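Local coordinates for protein phosphoglycerate dehydrogenase (Lactobacillus plantarum, PDB 3EVT) that probably catalyses the NAD-dependent oxidation of 3-phosphoglycerate to 3-phosphohydroxypyruvate, the first step of the phosphorylated route to serine, as a D-2-hydroxyacid dehydrogenase, at residues Leu62-Val67 against Ala297-Asp302; His94-Ser99 against Ala153-Ala158; Ala293-Gln298 against Gly303-Asn308. All coordinates share one frame; numbering follows the deposited sequence.

Contact 1: Leu62-Val67 against Ala297-Asp302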
loop_
_atom_site.group_PDB
_atom_site.type_symbol
_atom_site.label_atom_id
_atom_site.label_comp_id
_atom_site.label_asym_id
_atom_site.label_seq_id
_atom_site.Cartn_x
_atom_site.Cartn_y
_atom_site.Cartn_z
ATOM N N LEU A 62 6.628 1.144 -34.785
ATOM C CA LEU A 62 5.676 1.012 -33.682
ATOM C C LEU A 62 6.319 0.197 -32.588
ATOM O O LEU A 62 6.925 -0.858 -32.846
ATOM C CB LEU A 62 4.354 0.382 -34.125
ATOM C CG LEU A 62 3.249 0.261 -33.082
ATOM C CD1 LEU A 62 2.703 1.636 -32.704
ATOM C CD2 LEU A 62 2.090 -0.666 -33.574
ATOM N N LYS A 63 6.190 0.684 -31.352
ATOM C CA LYS A 63 6.855 0.043 -30.248
ATOM C C LYS A 63 5.907 -0.346 -29.093
ATOM O O LYS A 63 6.143 -1.304 -28.387
ATOM C CB LYS A 63 7.979 0.965 -29.769
ATOM C CG LYS A 63 9.091 1.210 -30.792
ATOM C CD LYS A 63 10.260 1.962 -30.152
ATOM C CE LYS A 63 10.876 2.992 -31.106
ATOM N NZ LYS A 63 10.947 2.482 -32.498
ATOM N N PHE A 64 4.826 0.399 -28.894
ATOM C CA PHE A 64 3.946 0.159 -27.748
ATOM C C PHE A 64 2.497 0.439 -28.142
ATOM O O PHE A 64 2.191 1.534 -28.552
ATOM C CB PHE A 64 4.428 1.020 -26.534
ATOM C CG PHE A 64 3.388 1.210 -25.395
ATOM C CD1 PHE A 64 2.611 0.146 -24.922
ATOM C CD2 PHE A 64 3.277 2.453 -24.757
ATOM C CE1 PHE A 64 1.682 0.328 -23.858
ATOM C CE2 PHE A 64 2.387 2.667 -23.685
ATOM C CZ PHE A 64 1.556 1.607 -23.251
ATOM N N VAL A 65 1.606 -0.564 -28.029
ATOM C CA VAL A 65 0.138 -0.318 -28.149
ATOM C C VAL A 65 -0.577 -0.444 -26.790
ATOM O O VAL A 65 -0.461 -1.452 -26.107
ATOM C CB VAL A 65 -0.527 -1.274 -29.166
ATOM C CG1 VAL A 65 -2.047 -1.063 -29.198
ATOM C CG2 VAL A 65 0.042 -1.045 -30.551
ATOM N N GLN A 66 -1.294 0.586 -26.382
ATOM C CA GLN A 66 -2.123 0.488 -25.195
ATOM C C GLN A 66 -3.578 0.347 -25.630
ATOM O O GLN A 66 -4.150 1.320 -26.115
ATOM C CB GLN A 66 -2.008 1.765 -24.327
ATOM C CG GLN A 66 -2.992 1.790 -23.162
ATOM C CD GLN A 66 -2.554 0.948 -21.965
ATOM O OE1 GLN A 66 -1.428 1.132 -21.439
ATOM N NE2 GLN A 66 -3.439 0.008 -21.510
ATOM N N VAL A 67 -4.200 -0.814 -25.413
ATOM C CA VAL A 67 -5.645 -0.942 -25.686
ATOM C C VAL A 67 -6.472 -0.518 -24.467
ATOM O O VAL A 67 -5.992 -0.611 -23.329
ATOM C CB VAL A 67 -6.010 -2.344 -26.262
ATOM C CG1 VAL A 67 -5.330 -2.483 -27.590
ATOM C CG2 VAL A 67 -5.487 -3.486 -25.374
ATOM N N ALA A 297 4.974 6.825 -19.355
ATOM C CA ALA A 297 6.102 7.414 -18.639
ATOM C C ALA A 297 7.285 6.450 -18.516
ATOM O O ALA A 297 8.447 6.837 -18.686
ATOM C CB ALA A 297 5.661 7.980 -17.252
ATOM N N GLN A 298 6.965 5.177 -18.299
ATOM C CA GLN A 298 7.933 4.135 -18.083
ATOM C C GLN A 298 8.520 3.730 -19.425
ATOM O O GLN A 298 9.736 3.581 -19.550
ATOM C CB GLN A 298 7.242 2.964 -17.412
ATOM C CG GLN A 298 8.108 1.793 -17.051
ATOM C CD GLN A 298 9.319 2.182 -16.238
ATOM O OE1 GLN A 298 9.329 3.178 -15.502
ATOM N NE2 GLN A 298 10.377 1.411 -16.398
ATOM N N PHE A 299 7.654 3.569 -20.424
ATOM C CA PHE A 299 8.084 3.378 -21.807
ATOM C C PHE A 299 9.099 4.453 -22.283
ATOM O O PHE A 299 10.093 4.160 -22.958
ATOM C CB PHE A 299 6.877 3.388 -22.761
ATOM C CG PHE A 299 7.285 3.393 -24.189
ATOM C CD1 PHE A 299 7.700 2.215 -24.801
ATOM C CD2 PHE A 299 7.338 4.574 -24.893
ATOM C CE1 PHE A 299 8.133 2.217 -26.106
ATOM C CE2 PHE A 299 7.762 4.604 -26.230
ATOM C CZ PHE A 299 8.177 3.419 -26.836
ATOM N N VAL A 300 8.808 5.705 -21.970
ATOM C CA VAL A 300 9.688 6.781 -22.354
ATOM C C VAL A 300 11.023 6.660 -21.578
ATOM O O VAL A 300 12.091 6.811 -22.164
ATOM C CB VAL A 300 8.994 8.143 -22.167
ATOM C CG1 VAL A 300 10.020 9.265 -22.036
ATOM C CG2 VAL A 300 8.024 8.396 -23.333
ATOM N N LYS A 301 10.947 6.291 -20.295
ATOM C CA LYS A 301 12.113 6.157 -19.395
ATOM C C LYS A 301 12.989 5.014 -19.869
ATOM O O LYS A 301 14.187 5.181 -20.082
ATOM C CB LYS A 301 11.635 5.897 -17.966
ATOM C CG LYS A 301 12.709 5.711 -16.909
ATOM C CD LYS A 301 12.084 5.530 -15.500
ATOM C CE LYS A 301 13.092 5.024 -14.455
ATOM N NZ LYS A 301 13.096 3.518 -14.304
ATOM N N ASP A 302 12.423 3.843 -20.098
ATOM C CA ASP A 302 13.331 2.782 -20.481
ATOM C C ASP A 302 12.779 1.722 -21.385
ATOM O O ASP A 302 13.347 0.637 -21.479
ATOM C CB ASP A 302 13.997 2.149 -19.234
ATOM C CG ASP A 302 13.018 1.372 -18.354
ATOM O OD1 ASP A 302 11.862 1.087 -18.768
ATOM O OD2 ASP A 302 13.422 1.045 -17.222
#

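Contact 2: His94-Ser99 against Ala153-Ala158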
loop_
_atom_site.group_PDB
_atom_site.type_symbol
_atom_site.label_atom_id
_atom_site.label_comp_id
_atom_site.label_asym_id
_atom_site.label_seq_id
_atom_site.Cartn_x
_atom_site.Cartn_y
_atom_site.Cartn_z
ATOM N N HIS A 94 -11.618 -2.195 -11.240
ATOM C CA HIS A 94 -12.579 -2.363 -10.146
ATOM C C HIS A 94 -11.907 -3.073 -8.993
ATOM O O HIS A 94 -11.976 -2.623 -7.888
ATOM C CB HIS A 94 -13.807 -3.212 -10.554
ATOM C CG HIS A 94 -14.910 -2.435 -11.202
ATOM N ND1 HIS A 94 -15.240 -2.568 -12.549
ATOM C CD2 HIS A 94 -15.775 -1.522 -10.691
ATOM C CE1 HIS A 94 -16.252 -1.762 -12.838
ATOM N NE2 HIS A 94 -16.586 -1.106 -11.732
ATOM N N ALA A 95 -11.277 -4.204 -9.266
ATOM C CA ALA A 95 -10.564 -4.950 -8.212
ATOM C C ALA A 95 -9.503 -4.115 -7.475
ATOM O O ALA A 95 -9.395 -4.226 -6.289
ATOM C CB ALA A 95 -9.950 -6.218 -8.765
ATOM N N ASP A 96 -8.722 -3.291 -8.179
ATOM C CA ASP A 96 -7.825 -2.298 -7.542
ATOM C C ASP A 96 -8.508 -1.338 -6.570
ATOM O O ASP A 96 -7.984 -1.123 -5.471
ATOM C CB ASP A 96 -7.085 -1.449 -8.596
ATOM C CG ASP A 96 -5.604 -1.892 -8.802
ATOM O OD1 ASP A 96 -5.358 -3.123 -9.043
ATOM O OD2 ASP A 96 -4.684 -1.000 -8.749
ATOM N N ALA A 97 -9.641 -0.742 -6.951
ATOM C CA ALA A 97 -10.338 0.166 -6.034
ATOM C C ALA A 97 -10.814 -0.521 -4.763
ATOM O O ALA A 97 -10.657 0.010 -3.691
ATOM C CB ALA A 97 -11.532 0.896 -6.717
ATOM N N ILE A 98 -11.434 -1.684 -4.900
ATOM C CA ILE A 98 -11.920 -2.428 -3.759
ATOM C C ILE A 98 -10.757 -2.842 -2.848
ATOM O O ILE A 98 -10.850 -2.811 -1.630
ATOM C CB ILE A 98 -12.627 -3.696 -4.228
ATOM C CG1 ILE A 98 -13.885 -3.356 -5.018
ATOM C CG2 ILE A 98 -12.856 -4.630 -3.059
ATOM C CD1 ILE A 98 -14.446 -4.624 -5.892
ATOM N N SER A 99 -9.635 -3.203 -3.430
ATOM C CA SER A 99 -8.494 -3.501 -2.596
ATOM C C SER A 99 -8.020 -2.298 -1.792
ATOM O O SER A 99 -7.676 -2.429 -0.590
ATOM C CB SER A 99 -7.352 -3.997 -3.458
ATOM O OG SER A 99 -7.681 -5.286 -3.911
ATOM N N ALA A 153 -4.448 -9.331 -2.162
ATOM C CA ALA A 153 -3.205 -10.073 -1.873
ATOM C C ALA A 153 -1.913 -9.423 -2.399
ATOM O O ALA A 153 -0.887 -9.359 -1.684
ATOM C CB ALA A 153 -3.299 -11.499 -2.401
ATOM N N ALA A 154 -1.932 -8.999 -3.661
ATOM C CA ALA A 154 -0.747 -8.372 -4.255
ATOM C C ALA A 154 -0.385 -7.112 -3.466
ATOM O O ALA A 154 0.783 -6.888 -3.154
ATOM C CB ALA A 154 -0.982 -8.017 -5.754
ATOM N N LYS A 155 -1.380 -6.272 -3.154
ATOM C CA LYS A 155 -1.026 -5.004 -2.473
ATOM C C LYS A 155 -0.560 -5.220 -1.035
ATOM O O LYS A 155 0.414 -4.622 -0.596
ATOM C CB LYS A 155 -2.183 -4.026 -2.498
ATOM C CG LYS A 155 -2.570 -3.528 -3.856
ATOM C CD LYS A 155 -3.844 -2.678 -3.749
ATOM C CE LYS A 155 -4.459 -2.561 -5.119
ATOM N NZ LYS A 155 -3.546 -1.765 -5.946
ATOM N N ALA A 156 -1.251 -6.100 -0.318
ATOM C CA ALA A 156 -0.973 -6.387 1.064
ATOM C C ALA A 156 0.435 -6.973 1.146
ATOM O O ALA A 156 1.251 -6.597 1.992
ATOM C CB ALA A 156 -2.015 -7.397 1.586
ATOM N N SER A 157 0.690 -7.927 0.263
ATOM C CA SER A 157 1.957 -8.577 0.206
ATOM C C SER A 157 3.113 -7.555 -0.047
ATOM O O SER A 157 4.120 -7.560 0.655
ATOM C CB SER A 157 1.877 -9.632 -0.899
ATOM O OG SER A 157 3.174 -10.128 -1.143
ATOM N N ALA A 158 2.954 -6.686 -1.043
ATOM C CA ALA A 158 3.916 -5.595 -1.271
ATOM C C ALA A 158 4.084 -4.671 -0.044
ATOM O O ALA A 158 5.162 -4.125 0.145
ATOM C CB ALA A 158 3.532 -4.781 -2.507
#

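Contact 3: Ala293-Gln298 against Gly303-Asn308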
loop_
_atom_site.group_PDB
_atom_site.type_symbol
_atom_site.label_atom_id
_atom_site.label_comp_id
_atom_site.label_asym_id
_atom_site.label_seq_id
_atom_site.Cartn_x
_atom_site.Cartn_y
_atom_site.Cartn_z
ATOM N N ALA A 293 -0.970 6.803 -19.111
ATOM C CA ALA A 293 -0.006 7.783 -18.599
ATOM C C ALA A 293 1.169 7.117 -17.854
ATOM O O ALA A 293 2.356 7.453 -18.088
ATOM C CB ALA A 293 -0.729 8.837 -17.677
ATOM N N ALA A 294 0.857 6.136 -17.013
ATOM C CA ALA A 294 1.926 5.380 -16.287
ATOM C C ALA A 294 2.743 4.483 -17.193
ATOM O O ALA A 294 3.976 4.504 -17.123
ATOM C CB ALA A 294 1.334 4.564 -15.127
ATOM N N ASN A 295 2.094 3.702 -18.055
ATOM C CA ASN A 295 2.835 2.873 -19.009
ATOM C C ASN A 295 3.684 3.690 -20.006
ATOM O O ASN A 295 4.798 3.277 -20.374
ATOM C CB ASN A 295 1.918 1.937 -19.769
ATOM C CG ASN A 295 1.553 0.678 -18.963
ATOM O OD1 ASN A 295 2.351 0.202 -18.154
ATOM N ND2 ASN A 295 0.373 0.128 -19.212
ATOM N N PHE A 296 3.169 4.837 -20.429
ATOM C CA PHE A 296 3.916 5.712 -21.310
ATOM C C PHE A 296 5.121 6.380 -20.599
ATOM O O PHE A 296 6.185 6.475 -21.179
ATOM C CB PHE A 296 2.974 6.750 -21.939
ATOM C CG PHE A 296 3.650 7.732 -22.904
ATOM C CD1 PHE A 296 4.030 7.347 -24.172
ATOM C CD2 PHE A 296 3.818 9.063 -22.541
ATOM C CE1 PHE A 296 4.638 8.260 -25.066
ATOM C CE2 PHE A 296 4.421 9.974 -23.407
ATOM C CZ PHE A 296 4.823 9.582 -24.678
ATOM N N ALA A 297 4.974 6.825 -19.355
ATOM C CA ALA A 297 6.102 7.414 -18.639
ATOM C C ALA A 297 7.285 6.450 -18.516
ATOM O O ALA A 297 8.447 6.837 -18.686
ATOM C CB ALA A 297 5.661 7.980 -17.252
ATOM N N GLN A 298 6.965 5.177 -18.299
ATOM C CA GLN A 298 7.933 4.135 -18.083
ATOM C C GLN A 298 8.520 3.730 -19.425
ATOM O O GLN A 298 9.736 3.581 -19.550
ATOM C CB GLN A 298 7.242 2.964 -17.412
ATOM C CG GLN A 298 8.108 1.793 -17.051
ATOM C CD GLN A 298 9.319 2.182 -16.238
ATOM O OE1 GLN A 298 9.329 3.178 -15.502
ATOM N NE2 GLN A 298 10.377 1.411 -16.398
ATOM N N GLY A 303 11.669 2.011 -22.051
ATOM C CA GLY A 303 11.135 1.047 -22.986
ATOM C C GLY A 303 10.285 -0.045 -22.357
ATOM O O GLY A 303 9.735 -0.876 -23.065
ATOM N N THR A 304 10.127 -0.056 -21.042
ATOM C CA THR A 304 9.258 -1.075 -20.446
ATOM C C THR A 304 7.926 -0.482 -19.953
ATOM O O THR A 304 7.769 0.745 -19.907
ATOM C CB THR A 304 9.979 -1.791 -19.266
ATOM O OG1 THR A 304 10.328 -0.818 -18.258
ATOM C CG2 THR A 304 11.248 -2.462 -19.802
ATOM N N LEU A 305 7.018 -1.378 -19.553
ATOM C CA LEU A 305 5.691 -1.042 -19.053
ATOM C C LEU A 305 5.621 -1.346 -17.577
ATOM O O LEU A 305 6.345 -2.231 -17.088
ATOM C CB LEU A 305 4.630 -1.876 -19.783
ATOM C CG LEU A 305 4.666 -1.657 -21.287
ATOM C CD1 LEU A 305 3.588 -2.534 -21.988
ATOM C CD2 LEU A 305 4.510 -0.143 -21.562
ATOM N N VAL A 306 4.744 -0.642 -16.863
ATOM C CA VAL A 306 4.555 -0.908 -15.461
ATOM C C VAL A 306 3.223 -1.550 -15.082
ATOM O O VAL A 306 3.106 -2.071 -13.981
ATOM C CB VAL A 306 4.636 0.347 -14.658
ATOM C CG1 VAL A 306 3.644 1.352 -15.165
ATOM C CG2 VAL A 306 4.349 0.004 -13.219
ATOM N N ARG A 307 2.211 -1.485 -15.959
ATOM C CA ARG A 307 0.868 -1.917 -15.568
ATOM C C ARG A 307 0.203 -2.724 -16.688
ATOM O O ARG A 307 0.158 -2.286 -17.824
ATOM C CB ARG A 307 0.021 -0.686 -15.221
ATOM C CG ARG A 307 -1.437 -0.960 -15.045
ATOM C CD ARG A 307 -1.736 -1.557 -13.645
ATOM N NE ARG A 307 -3.148 -1.912 -13.487
ATOM C CZ ARG A 307 -4.069 -1.118 -12.964
ATOM N NH1 ARG A 307 -3.716 0.090 -12.513
ATOM N NH2 ARG A 307 -5.336 -1.529 -12.889
ATOM N N ASN A 308 -0.319 -3.899 -16.376
ATOM C CA ASN A 308 -1.193 -4.635 -17.325
ATOM C C ASN A 308 -0.540 -5.067 -18.615
ATOM O O ASN A 308 -1.239 -5.257 -19.641
ATOM C CB ASN A 308 -2.460 -3.841 -17.673
ATOM C CG ASN A 308 -3.378 -3.691 -16.473
ATOM O OD1 ASN A 308 -3.158 -4.359 -15.478
ATOM N ND2 ASN A 308 -4.377 -2.807 -16.542
#

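Contact 1: Leu62-Val67 against Ala297-Asp302
Phe299, reaching from the last turns of helix 284-302, lays its ring against Lys63 and Phe64 at the start of strand 64-66. CB of Phe64 sits over one face of that ring in a CH-pi contact, 4.2 Å from the centroid of Phe299 and 25° off its normal. The two rings meet obliquely, with their planes at 34° and centroids of Phe64 and Phe299 5.7 Å apart, and the two side chains run antiparallel alongside each other. With CG anti to the backbone N (chi1 163°), Phe64 carries its own ring on toward Asn295 and Leu305. Lys63 crosses Phe299 at about a right angle and lends its aliphatic root, CB lying 3.8 Å from Phe299 CZ. Its chain then bends at chi3 and chi4 and carries NZ away to the carbonyl oxygen of Gln61. Val43 of the adjacent strand 41-45 touches both phenylalanines, so the helix is packed on the five-stranded parallel sheet of what is probably, as in this family, the substrate-binding domain. Between these residues the contact is wholly apolar, which implies that their fit rests on packing of carbon, with the polar end of Lys63 led away.

Contact 2: His94-Ser99 against Ala153-Ala158
Lys155 reaches from helix 147-158 to the flank of helix 93-110, its side chain crossing that of Asp96 at about a right angle and its methylene groups running over Ser99. The lysine leaves its helix with CG anti to the carbonyl carbon (chi1 -66°), stays extended through chi2 and chi3, and bends at chi4 (-67°), a turn that brings NZ round to the carboxylate. There it forms a salt bridge with a single oxygen: NZ of Lys155 is 3.1 Å from OD2 of Asp96 but 3.8 Å from its OD1. The hydrogen bond within this salt bridge is weak in its geometry. Farther back along the chain, CE of Lys155 packs 3.6 Å from CB of Ser99, and its CD lies 3.8 Å from that same carbon.

Helix 147-158 follows strand 139-143 and a glycine-rich turn, Gly144, Gly146 and Gly149, that matches the GxGxxG pattern of Rossmann-type dinucleotide-binding domains; in this family it is consistent with NAD binding. The contact thus sets helix 93-110 against the first helix of the Rossmann unit. Ser99 meets Lys155 with carbon alone, because its OG is turned to the hydroxyl of Ser151, one turn before Lys155 on the same helix, and hydrogen-bonds there. Lys155 and Ser151 in this way take up separate sides of the serine, one the methylene and the other the hydroxyl.

The edge of the contact is also a subunit boundary. Thr136 of the second subunit packs on Asp96, and Leu159 of that subunit on Lys155, so both members of the ion pair are flanked by the other chain.

Contact 3: Ala293-Gln298 against Gly303-Asn308
The carboxamide of Asn295 is the flat group at the centre of this contact. Leu305 CB lies over one of its faces, 3.5 Å from Asn295 OD1, while CG1 of Val306 and CB of Arg307 are on the opposite side of the amide plane; the edge is bonded to the backbone of Val306 and Arg307. OD1 accepts two amide protons. Arg307 N comes to Asn295 OD1 at 2.8 Å, in the carbonyl plane and on a lone pair, with an N-H...O angle of 152°. Val306 N, also 2.8 Å from Asn295 OD1, approaches nearly along the C=O axis and is more bent at 135°. ND2 of Asn295 gives a straighter bond, 162°, to Arg307 O at 2.8 Å; that oxygen lies almost in the amide plane and receives the proton on a lone pair. Three bonds to the loop therefore fix the rotation of a buried amide, and ND2 probably also bonds OE1 of Gln66.

CG1 of Val306 packs on Ala294, 4.0 Å from its CB. The side chains of Gln298 and Thr304 run alongside in the same direction, with Gln298 NE2 and Thr304 OG1 2.9 Å apart; the threonine hydroxyl is hydrogen-bonded to Asp302.

Gly303, the first residue to leave helical angles, has positive phi and lets the chain double back, so that Asn295 pins the returning segment much as a backbone partner would. NE of Arg307 donates to Asn308 OD1 from above its carbonyl plane, while NH2 turns to Ser91 O. The loop runs back beside helix 284-302, against the edge of the sheet: Leu305 rests on Phe64 of strand 64-66 and on Val86 and Ala88 of strand 86-88, and the backbone of Asn308 bonds that of Asn89.

Overall arrangement
Contacts 1 and 3 share helix 284-302 and touch each other, their centres about 6 Å apart: the ring of Phe64 packs on Asn295 and Leu305, so an apolar strand-helix contact passes directly into a polar helix-loop contact. Contact 2 lies near the centre of the chain, about 24 Å from contact 1 between centres, and joins helix 93-110 to the first helix of the probable NAD-binding Rossmann unit, at the subunit boundary. Contact 1 is partly buried and made of carbon; contact 2, also partly buried, adds an ion pair; contact 3 is largely at the surface, yet is organised by a buried amide. Asp96 and Arg307 approach loosely between contacts 2 and 3.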